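Local coordinates for protein pectinesterase A (Erwinia chrysanthemi, PDB 2NTP) that hydrolyses the methyl esters of galacturonosyl units in pectin, releasing methanol, a first step in the maceration and soft-rotting of plant tissue, at residues Leu103-Asp108 against Val147-Tyr152. Residues are numbered along the deposited sequence; the frame is centred on the assembly and turned at random.
Sequences LTIRND and VSLVGY
Strands from two successive coils of the right-handed parallel beta-helix of pectin methylesterases meet here, 103-107 lying in register beside 147-150, with 65-69 and 169-172 continuing the same sheet on either side. Successive coils are in register, so equivalent residues stack into ladders, while the extended backbone sends alternate side chains to opposite faces. One face carries L103, I105, V147 and L149, all buried and aliphatic, as suits a beta-helix interior. I105 and L149 run alongside each other on this face; I105 CG1 and L149 CG both stand anti to their own carbonyl carbons (chi1 -56° and -54°), and I105 CD1 meets L149 CD2 at 3.9 Å. The same CD1 also reaches back to V147 CG1, at 4.3 Å, so the isoleucine tip bridges two residues of the next strand.

The other face holds T104, R106, S148 and V150. T104 turns OG1 anti to its carbonyl carbon, where it touches S148 CB at 3.5 Å but hydrogen-bonds to R62 O; its methyl CG2 comes up against S148 and V150 CG2. R106 lies alongside V150, its CG 3.8 Å from V150 CB: the aliphatic root of the arginine packs on the branched valine while the chain, bent at chi3, carries the charge away to D108.

Between the faces, I105 gives its N-H to S148 O (2.8 Å), nearly along the C=O axis, and its O accepts from V150 N; these two residues flank its bridge partner L149, as in any parallel ladder. At the strand's end N107 ND2 bonds to T71 O and V131 O, tying the strand to nearby loops not far from substrate-binding Q129. D108 receives R106 side-on through both syn lone pairs: NH2 reaches OD2 at 2.8 Å nearly in the guanidinium plane, whereas OD1 sits 28° out of that plane from NE.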
ATOM      1  N   LEU A 103      -5.656  -9.355  10.535  1.00  8.79           N
ATOM      2  CA  LEU A 103      -6.877  -8.957   9.846  1.00  8.46           C
ATOM      3  C   LEU A 103      -6.613  -8.607   8.393  1.00  7.69           C
ATOM      4  O   LEU A 103      -5.473  -8.367   7.995  1.00  7.43           O
ATOM      5  CB  LEU A 103      -7.577  -7.806  10.574  1.00  9.21           C
ATOM      6  CG  LEU A 103      -6.814  -6.519  10.862  1.00  9.53           C
ATOM      7  CD1 LEU A 103      -6.834  -5.610   9.654  1.00 11.48           C
ATOM      8  CD2 LEU A 103      -7.400  -5.803  12.083  1.00  9.35           C
ATOM      9  N   THR A 104      -7.685  -8.609   7.611  1.00  7.09           N
ATOM     10  CA  THR A 104      -7.630  -8.256   6.195  1.00  6.82           C
ATOM     11  C   THR A 104      -8.326  -6.917   5.986  1.00  6.71           C
ATOM     12  O   THR A 104      -9.383  -6.665   6.573  1.00  6.85           O
ATOM     13  CB  THR A 104      -8.300  -9.335   5.328  1.00  6.78           C
ATOM     14  OG1 THR A 104      -7.631 -10.592   5.523  1.00  6.77           O
ATOM     15  CG2 THR A 104      -8.253  -8.955   3.840  1.00  7.40           C
ATOM     16  N   ILE A 105      -7.713  -6.066   5.164  1.00  6.51           N
ATOM     17  CA  ILE A 105      -8.282  -4.780   4.766  1.00  6.39           C
ATOM     18  C   ILE A 105      -8.401  -4.789   3.239  1.00  6.40           C
ATOM     19  O   ILE A 105      -7.413  -5.008   2.534  1.00  6.21           O
ATOM     20  CB  ILE A 105      -7.390  -3.591   5.207  1.00  6.63           C
ATOM     21  CG1 ILE A 105      -7.145  -3.626   6.726  1.00  6.15           C
ATOM     22  CG2 ILE A 105      -8.027  -2.266   4.782  1.00  6.62           C
ATOM     23  CD1 ILE A 105      -5.968  -2.760   7.201  1.00  6.82           C
ATOM     24  N   ARG A 106      -9.616  -4.574   2.741  1.00  6.23           N
ATOM     25  CA  ARG A 106      -9.887  -4.643   1.305  1.00  6.76           C
ATOM     26  C   ARG A 106     -10.498  -3.359   0.761  1.00  6.52           C
ATOM     27  O   ARG A 106     -11.314  -2.713   1.429  1.00  6.71           O
ATOM     28  CB  ARG A 106     -10.864  -5.786   0.976  1.00  6.75           C
ATOM     29  CG  ARG A 106     -10.570  -7.133   1.614  1.00  7.49           C
ATOM     30  CD  ARG A 106     -11.354  -8.247   0.902  1.00  8.27           C
ATOM     31  NE  ARG A 106     -12.788  -7.957   0.822  1.00 10.05           N
ATOM     32  CZ  ARG A 106     -13.764  -8.788   1.192  1.00 11.11           C
ATOM     33  NH1 ARG A 106     -13.494 -10.004   1.661  1.00 12.15           N
ATOM     34  NH2 ARG A 106     -15.026  -8.402   1.080  1.00 11.93           N
ATOM     35  N   ASN A 107     -10.107  -3.002  -0.460  1.00  6.35           N
ATOM     36  CA  ASN A 107     -10.975  -2.176  -1.292  1.00  6.56           C
ATOM     37  C   ASN A 107     -11.638  -3.100  -2.303  1.00  6.92           C
ATOM     38  O   ASN A 107     -10.960  -3.787  -3.078  1.00  6.77           O
ATOM     39  CB  ASN A 107     -10.238  -1.019  -1.970  1.00  6.50           C
ATOM     40  CG  ASN A 107     -11.200   0.032  -2.529  1.00  6.07           C
ATOM     41  OD1 ASN A 107     -12.183  -0.300  -3.202  1.00  6.53           O
ATOM     42  ND2 ASN A 107     -10.921   1.298  -2.251  1.00  5.23           N
ATOM     43  N   ASP A 108     -12.965  -3.146  -2.252  1.00  7.06           N
ATOM     44  CA  ASP A 108     -13.724  -4.110  -3.041  1.00  7.96           C
ATOM     45  C   ASP A 108     -14.168  -3.562  -4.394  1.00  8.09           C
ATOM     46  O   ASP A 108     -14.984  -4.191  -5.079  1.00  8.36           O
ATOM     47  CB  ASP A 108     -14.928  -4.631  -2.242  1.00  8.22           C
ATOM     48  CG  ASP A 108     -14.540  -5.666  -1.204  1.00  9.45           C
ATOM     49  OD1 ASP A 108     -13.409  -6.192  -1.250  1.00 10.34           O
ATOM     50  OD2 ASP A 108     -15.392  -5.965  -0.340  1.00 11.53           O
ATOM     51  N   VAL A 147      -1.147  -8.999   8.412  1.00  7.37           N
ATOM     52  CA  VAL A 147      -2.250  -8.265   7.796  1.00  7.15           C
ATOM     53  C   VAL A 147      -2.254  -8.552   6.297  1.00  6.75           C
ATOM     54  O   VAL A 147      -1.198  -8.719   5.690  1.00  7.42           O
ATOM     55  CB  VAL A 147      -2.128  -6.737   8.062  1.00  7.06           C
ATOM     56  CG1 VAL A 147      -3.085  -5.933   7.190  1.00  8.39           C
ATOM     57  CG2 VAL A 147      -2.388  -6.429   9.541  1.00  7.06           C
ATOM     58  N   SER A 148      -3.449  -8.638   5.725  1.00  6.14           N
ATOM     59  CA  SER A 148      -3.616  -8.799   4.287  1.00  5.88           C
ATOM     60  C   SER A 148      -4.270  -7.557   3.721  1.00  5.75           C
ATOM     61  O   SER A 148      -5.301  -7.131   4.226  1.00  5.41           O
ATOM     62  CB  SER A 148      -4.482 -10.025   3.990  1.00  5.99           C
ATOM     63  OG  SER A 148      -4.781 -10.120   2.602  1.00  6.36           O
ATOM     64  N   LEU A 149      -3.660  -6.981   2.683  1.00  5.24           N
ATOM     65  CA  LEU A 149      -4.196  -5.796   2.016  1.00  4.61           C
ATOM     66  C   LEU A 149      -4.596  -6.154   0.594  1.00  4.77           C
ATOM     67  O   LEU A 149      -3.772  -6.656  -0.181  1.00  4.49           O
ATOM     68  CB  LEU A 149      -3.159  -4.670   1.994  1.00  4.80           C
ATOM     69  CG  LEU A 149      -2.536  -4.247   3.325  1.00  4.22           C
ATOM     70  CD1 LEU A 149      -1.550  -3.101   3.095  1.00  5.52           C
ATOM     71  CD2 LEU A 149      -3.607  -3.855   4.336  1.00  4.72           C
ATOM     72  N   VAL A 150      -5.857  -5.904   0.261  1.00  4.86           N
ATOM     73  CA  VAL A 150      -6.420  -6.346  -1.016  1.00  5.09           C
ATOM     74  C   VAL A 150      -6.881  -5.187  -1.888  1.00  5.45           C
ATOM     75  O   VAL A 150      -7.645  -4.328  -1.447  1.00  5.41           O
ATOM     76  CB  VAL A 150      -7.607  -7.316  -0.795  1.00  5.16           C
ATOM     77  CG1 VAL A 150      -8.260  -7.671  -2.117  1.00  5.57           C
ATOM     78  CG2 VAL A 150      -7.138  -8.584  -0.054  1.00  5.11           C
ATOM     79  N   GLY A 151      -6.416  -5.178  -3.132  1.00  5.47           N
ATOM     80  CA  GLY A 151      -6.912  -4.227  -4.122  1.00  5.19           C
ATOM     81  C   GLY A 151      -6.354  -4.553  -5.488  1.00  5.26           C
ATOM     82  O   GLY A 151      -5.797  -5.642  -5.704  1.00  4.84           O
ATOM     83  N   TYR A 152      -6.524  -3.616  -6.413  1.00  5.10           N
ATOM     84  CA  TYR A 152      -5.933  -3.721  -7.736  1.00  4.94           C
ATOM     85  C   TYR A 152      -5.004  -2.519  -7.924  1.00  5.23           C
ATOM     86  O   TYR A 152      -3.820  -2.592  -7.594  1.00  5.33           O
ATOM     87  CB  TYR A 152      -7.020  -3.808  -8.821  1.00  5.17           C
ATOM     88  CG  TYR A 152      -7.847  -5.085  -8.781  1.00  4.76           C
ATOM     89  CD1 TYR A 152      -7.444  -6.222  -9.486  1.00  5.91           C
ATOM     90  CD2 TYR A 152      -9.030  -5.155  -8.044  1.00  5.32           C
ATOM     91  CE1 TYR A 152      -8.198  -7.401  -9.451  1.00  6.22           C
ATOM     92  CE2 TYR A 152      -9.793  -6.330  -8.007  1.00  6.51           C
ATOM     93  CZ  TYR A 152      -9.376  -7.442  -8.718  1.00  6.19           C
ATOM     94  OH  TYR A 152     -10.130  -8.606  -8.689  1.00  6.36           O
TER